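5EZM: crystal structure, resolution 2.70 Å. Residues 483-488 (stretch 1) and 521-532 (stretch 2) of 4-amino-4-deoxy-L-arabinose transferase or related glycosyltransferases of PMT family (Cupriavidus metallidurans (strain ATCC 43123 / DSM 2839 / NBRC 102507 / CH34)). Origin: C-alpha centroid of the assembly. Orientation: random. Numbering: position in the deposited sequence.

Stretch 1 483-488: LYGVQM
Stretch 2 (521-532) VVPDVDSFTKLW

Residues 483-486 form a β-strand, with phi/psi of -125/91 at Leu 483, -69/136 at Tyr 484, -101/97 at Gly 485 and -79/92 at Val 486. Gln 487 then adopts left-handed values of 52/42, and Met 488 returns to an extended -152/118. In the second stretch, Val 521 and Val 522 are extended, Pro 523 turns at -65/-45, and Asp 524, at -140/162, occupies the N-cap of a helix that begins at Val 525 and continues beyond Trp 532. Helical phi/psi values lie near -65/-35. Strand and helix run nearly antiparallel, their directions 151° apart and their axes 10.4 Å apart at closest approach. The register sets the CA of Tyr 484 8.5 Å from the CA of Val 522, and the CA of Val 486 7.0 Å from the CA of Val 525.

The helix start is secured locally: Asp 524 (chi1 p) accepts a 2.7 Å hydrogen bond at OD1 from Ser 527 OG, while its backbone O accepts Phe 528 N at 3.2 Å.

No hydrogen bond crosses between the stretches; they pack through side chains. Strand alternation directs Tyr 484 and Val 486 toward the helix, whereas Gly 485 between them has no side chain; a CB there would lie 2.9 Å from Met 488 O. Val 525, Phe 528 and Leu 531 answer from the helix, their spacing of three residues keeping them on the side that meets the strand.

Tyr 484 (chi1 m, chi2 -76°) is the centre of the contact. Phe 528 (chi1 t, chi2 75°) turns its edge to the tyrosine face, with centroids 5.1 Å apart, planes at 70°, and Tyr 484 CD2 3.5 Å from Phe 528 CE1. Such a pairing sets the electropositive rim of one ring against the π cloud of the other. Branched aliphatic side chains give the broad tyrosine ring apolar van der Waals contact: Val 522 (chi1 t) brings CG2 to 3.7 Å from Tyr 484 CE1, and Leu 531 (chi1 -97°, chi2 t) places CD1 3.8 Å from Tyr 484 OH. The edge of Trp 532 (chi1 t, chi2 -101°) adds flat apolar surface, CE3 lying 4.3 Å from Tyr 484 CD2.

Val 486 (chi1 t) suits the neighbouring site because its compact branched side chain can cover an aromatic face: CG2 sits 4.1 Å from the Phe 528 centroid in a CH-π contact. Its CG1 meets Val 525 CG1 at 4.3 Å. Finally, Gln 487 (chi1 m, chi2 t, chi3 -28°) brings CD 3.9 Å from CG2 of Val 525 (chi1 t); glutamine suits this exposed position, where its polar amide is compatible with solvent.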

# COMPACT_ATOMS: atom_id res chain seq x y z
N LEU A 483 -1.21 26.57 -12.28
CA LEU A 483 -2.33 25.66 -12.47
C LEU A 483 -3.11 25.65 -11.15
O LEU A 483 -2.81 24.87 -10.24
CB LEU A 483 -1.87 24.27 -12.87
CG LEU A 483 -2.98 23.22 -13.03
CD1 LEU A 483 -3.95 23.61 -14.13
CD2 LEU A 483 -2.39 21.84 -13.28
N TYR A 484 -4.08 26.55 -11.04
CA TYR A 484 -4.82 26.71 -9.80
C TYR A 484 -5.70 25.50 -9.53
O TYR A 484 -6.37 24.99 -10.43
CB TYR A 484 -5.67 27.97 -9.84
CG TYR A 484 -4.90 29.25 -10.00
CD1 TYR A 484 -4.20 29.80 -8.93
CD2 TYR A 484 -4.87 29.93 -11.21
CE1 TYR A 484 -3.49 30.97 -9.07
CE2 TYR A 484 -4.17 31.10 -11.36
CZ TYR A 484 -3.48 31.62 -10.28
OH TYR A 484 -2.78 32.80 -10.43
N GLY A 485 -5.70 25.05 -8.28
CA GLY A 485 -6.65 24.05 -7.84
C GLY A 485 -7.77 24.71 -7.07
O GLY A 485 -7.63 24.98 -5.88
N VAL A 486 -8.88 24.98 -7.75
CA VAL A 486 -9.97 25.75 -7.16
C VAL A 486 -10.79 24.85 -6.25
O VAL A 486 -11.73 24.18 -6.69
CB VAL A 486 -10.85 26.38 -8.25
CG1 VAL A 486 -11.83 27.37 -7.64
CG2 VAL A 486 -9.98 27.05 -9.30
N GLN A 487 -10.43 24.83 -4.96
CA GLN A 487 -11.09 23.97 -3.97
C GLN A 487 -11.14 22.52 -4.43
O GLN A 487 -12.15 21.83 -4.28
CB GLN A 487 -12.48 24.49 -3.63
CG GLN A 487 -12.47 25.80 -2.86
CD GLN A 487 -13.85 26.24 -2.42
OE1 GLN A 487 -14.85 25.91 -3.06
NE2 GLN A 487 -13.91 26.98 -1.32
N MET A 488 -10.03 22.05 -5.00
CA MET A 488 -9.93 20.68 -5.49
C MET A 488 -8.48 20.25 -5.42
O MET A 488 -7.62 20.85 -6.07
CB MET A 488 -10.46 20.56 -6.93
CG MET A 488 -10.00 19.30 -7.64
SD MET A 488 -10.93 18.92 -9.14
CE MET A 488 -12.40 18.16 -8.45
N VAL A 521 0.04 30.34 -2.23
CA VAL A 521 -1.33 29.83 -2.25
C VAL A 521 -2.29 31.01 -2.29
O VAL A 521 -2.03 32.06 -1.69
CB VAL A 521 -1.57 28.91 -1.03
CG1 VAL A 521 -3.02 28.93 -0.58
CG2 VAL A 521 -1.14 27.48 -1.35
N VAL A 522 -3.39 30.84 -3.01
CA VAL A 522 -4.49 31.80 -2.99
C VAL A 522 -5.40 31.45 -1.82
O VAL A 522 -5.90 30.31 -1.76
CB VAL A 522 -5.27 31.79 -4.31
CG1 VAL A 522 -6.19 33.01 -4.40
CG2 VAL A 522 -4.32 31.75 -5.50
N PRO A 523 -5.63 32.36 -0.87
CA PRO A 523 -6.36 31.97 0.35
C PRO A 523 -7.80 31.58 0.09
O PRO A 523 -8.27 30.57 0.63
CB PRO A 523 -6.27 33.23 1.23
CG PRO A 523 -5.19 34.07 0.63
CD PRO A 523 -5.21 33.77 -0.83
N ASP A 524 -8.52 32.35 -0.72
CA ASP A 524 -9.93 32.11 -0.97
C ASP A 524 -10.23 32.34 -2.44
O ASP A 524 -9.46 32.98 -3.16
CB ASP A 524 -10.81 33.02 -0.09
CG ASP A 524 -10.45 34.48 -0.24
OD1 ASP A 524 -9.30 34.78 -0.61
OD2 ASP A 524 -11.33 35.34 0.01
N VAL A 525 -11.38 31.81 -2.88
CA VAL A 525 -11.76 31.92 -4.28
C VAL A 525 -11.98 33.38 -4.67
O VAL A 525 -11.74 33.77 -5.82
CB VAL A 525 -13.02 31.07 -4.56
CG1 VAL A 525 -13.36 31.07 -6.04
CG2 VAL A 525 -12.81 29.64 -4.05
N ASP A 526 -12.40 34.21 -3.71
CA ASP A 526 -12.68 35.61 -4.03
C ASP A 526 -11.41 36.34 -4.47
O ASP A 526 -11.46 37.20 -5.36
CB ASP A 526 -13.33 36.30 -2.83
CG ASP A 526 -14.77 35.85 -2.62
OD1 ASP A 526 -15.54 35.83 -3.60
OD2 ASP A 526 -15.13 35.49 -1.48
N SER A 527 -10.27 36.02 -3.85
CA SER A 527 -9.00 36.55 -4.35
C SER A 527 -8.61 35.89 -5.67
O SER A 527 -7.98 36.52 -6.53
CB SER A 527 -7.90 36.34 -3.32
OG SER A 527 -8.28 36.88 -2.06
N PHE A 528 -8.99 34.62 -5.85
CA PHE A 528 -8.69 33.93 -7.09
C PHE A 528 -9.40 34.58 -8.27
O PHE A 528 -8.93 34.47 -9.41
CB PHE A 528 -9.08 32.46 -6.98
CG PHE A 528 -9.16 31.76 -8.31
CD1 PHE A 528 -8.01 31.41 -9.00
CD2 PHE A 528 -10.39 31.45 -8.87
CE1 PHE A 528 -8.09 30.77 -10.22
CE2 PHE A 528 -10.48 30.81 -10.09
CZ PHE A 528 -9.32 30.47 -10.77
N THR A 529 -10.55 35.23 -8.04
CA THR A 529 -11.22 35.91 -9.14
C THR A 529 -10.40 37.09 -9.63
O THR A 529 -10.24 37.28 -10.85
CB THR A 529 -12.62 36.36 -8.72
OG1 THR A 529 -12.52 37.40 -7.73
CG2 THR A 529 -13.41 35.20 -8.14
N LYS A 530 -9.87 37.90 -8.71
CA LYS A 530 -9.03 39.03 -9.10
C LYS A 530 -7.74 38.55 -9.75
O LYS A 530 -7.28 39.14 -10.74
CB LYS A 530 -8.74 39.91 -7.89
CG LYS A 530 -9.99 40.48 -7.24
CD LYS A 530 -10.72 41.42 -8.18
CE LYS A 530 -12.08 41.79 -7.63
NZ LYS A 530 -12.95 40.58 -7.46
N LEU A 531 -7.12 37.50 -9.20
CA LEU A 531 -5.96 36.92 -9.86
C LEU A 531 -6.31 36.41 -11.25
O LEU A 531 -5.47 36.44 -12.16
CB LEU A 531 -5.38 35.78 -9.02
CG LEU A 531 -4.20 36.10 -8.10
CD1 LEU A 531 -3.77 34.85 -7.36
CD2 LEU A 531 -3.04 36.67 -8.90
N TRP A 532 -7.54 35.94 -11.43
CA TRP A 532 -7.95 35.29 -12.67
C TRP A 532 -8.26 36.30 -13.76
O TRP A 532 -7.96 36.06 -14.93
CB TRP A 532 -9.16 34.41 -12.39
CG TRP A 532 -9.66 33.61 -13.55
CD1 TRP A 532 -10.73 33.90 -14.34
CD2 TRP A 532 -9.12 32.38 -14.05
NE1 TRP A 532 -10.89 32.93 -15.30
CE2 TRP A 532 -9.91 31.99 -15.14
CE3 TRP A 532 -8.03 31.58 -13.67
CZ2 TRP A 532 -9.65 30.83 -15.86
CZ3 TRP A 532 -7.78 30.43 -14.39
CH2 TRP A 532 -8.59 30.06 -15.47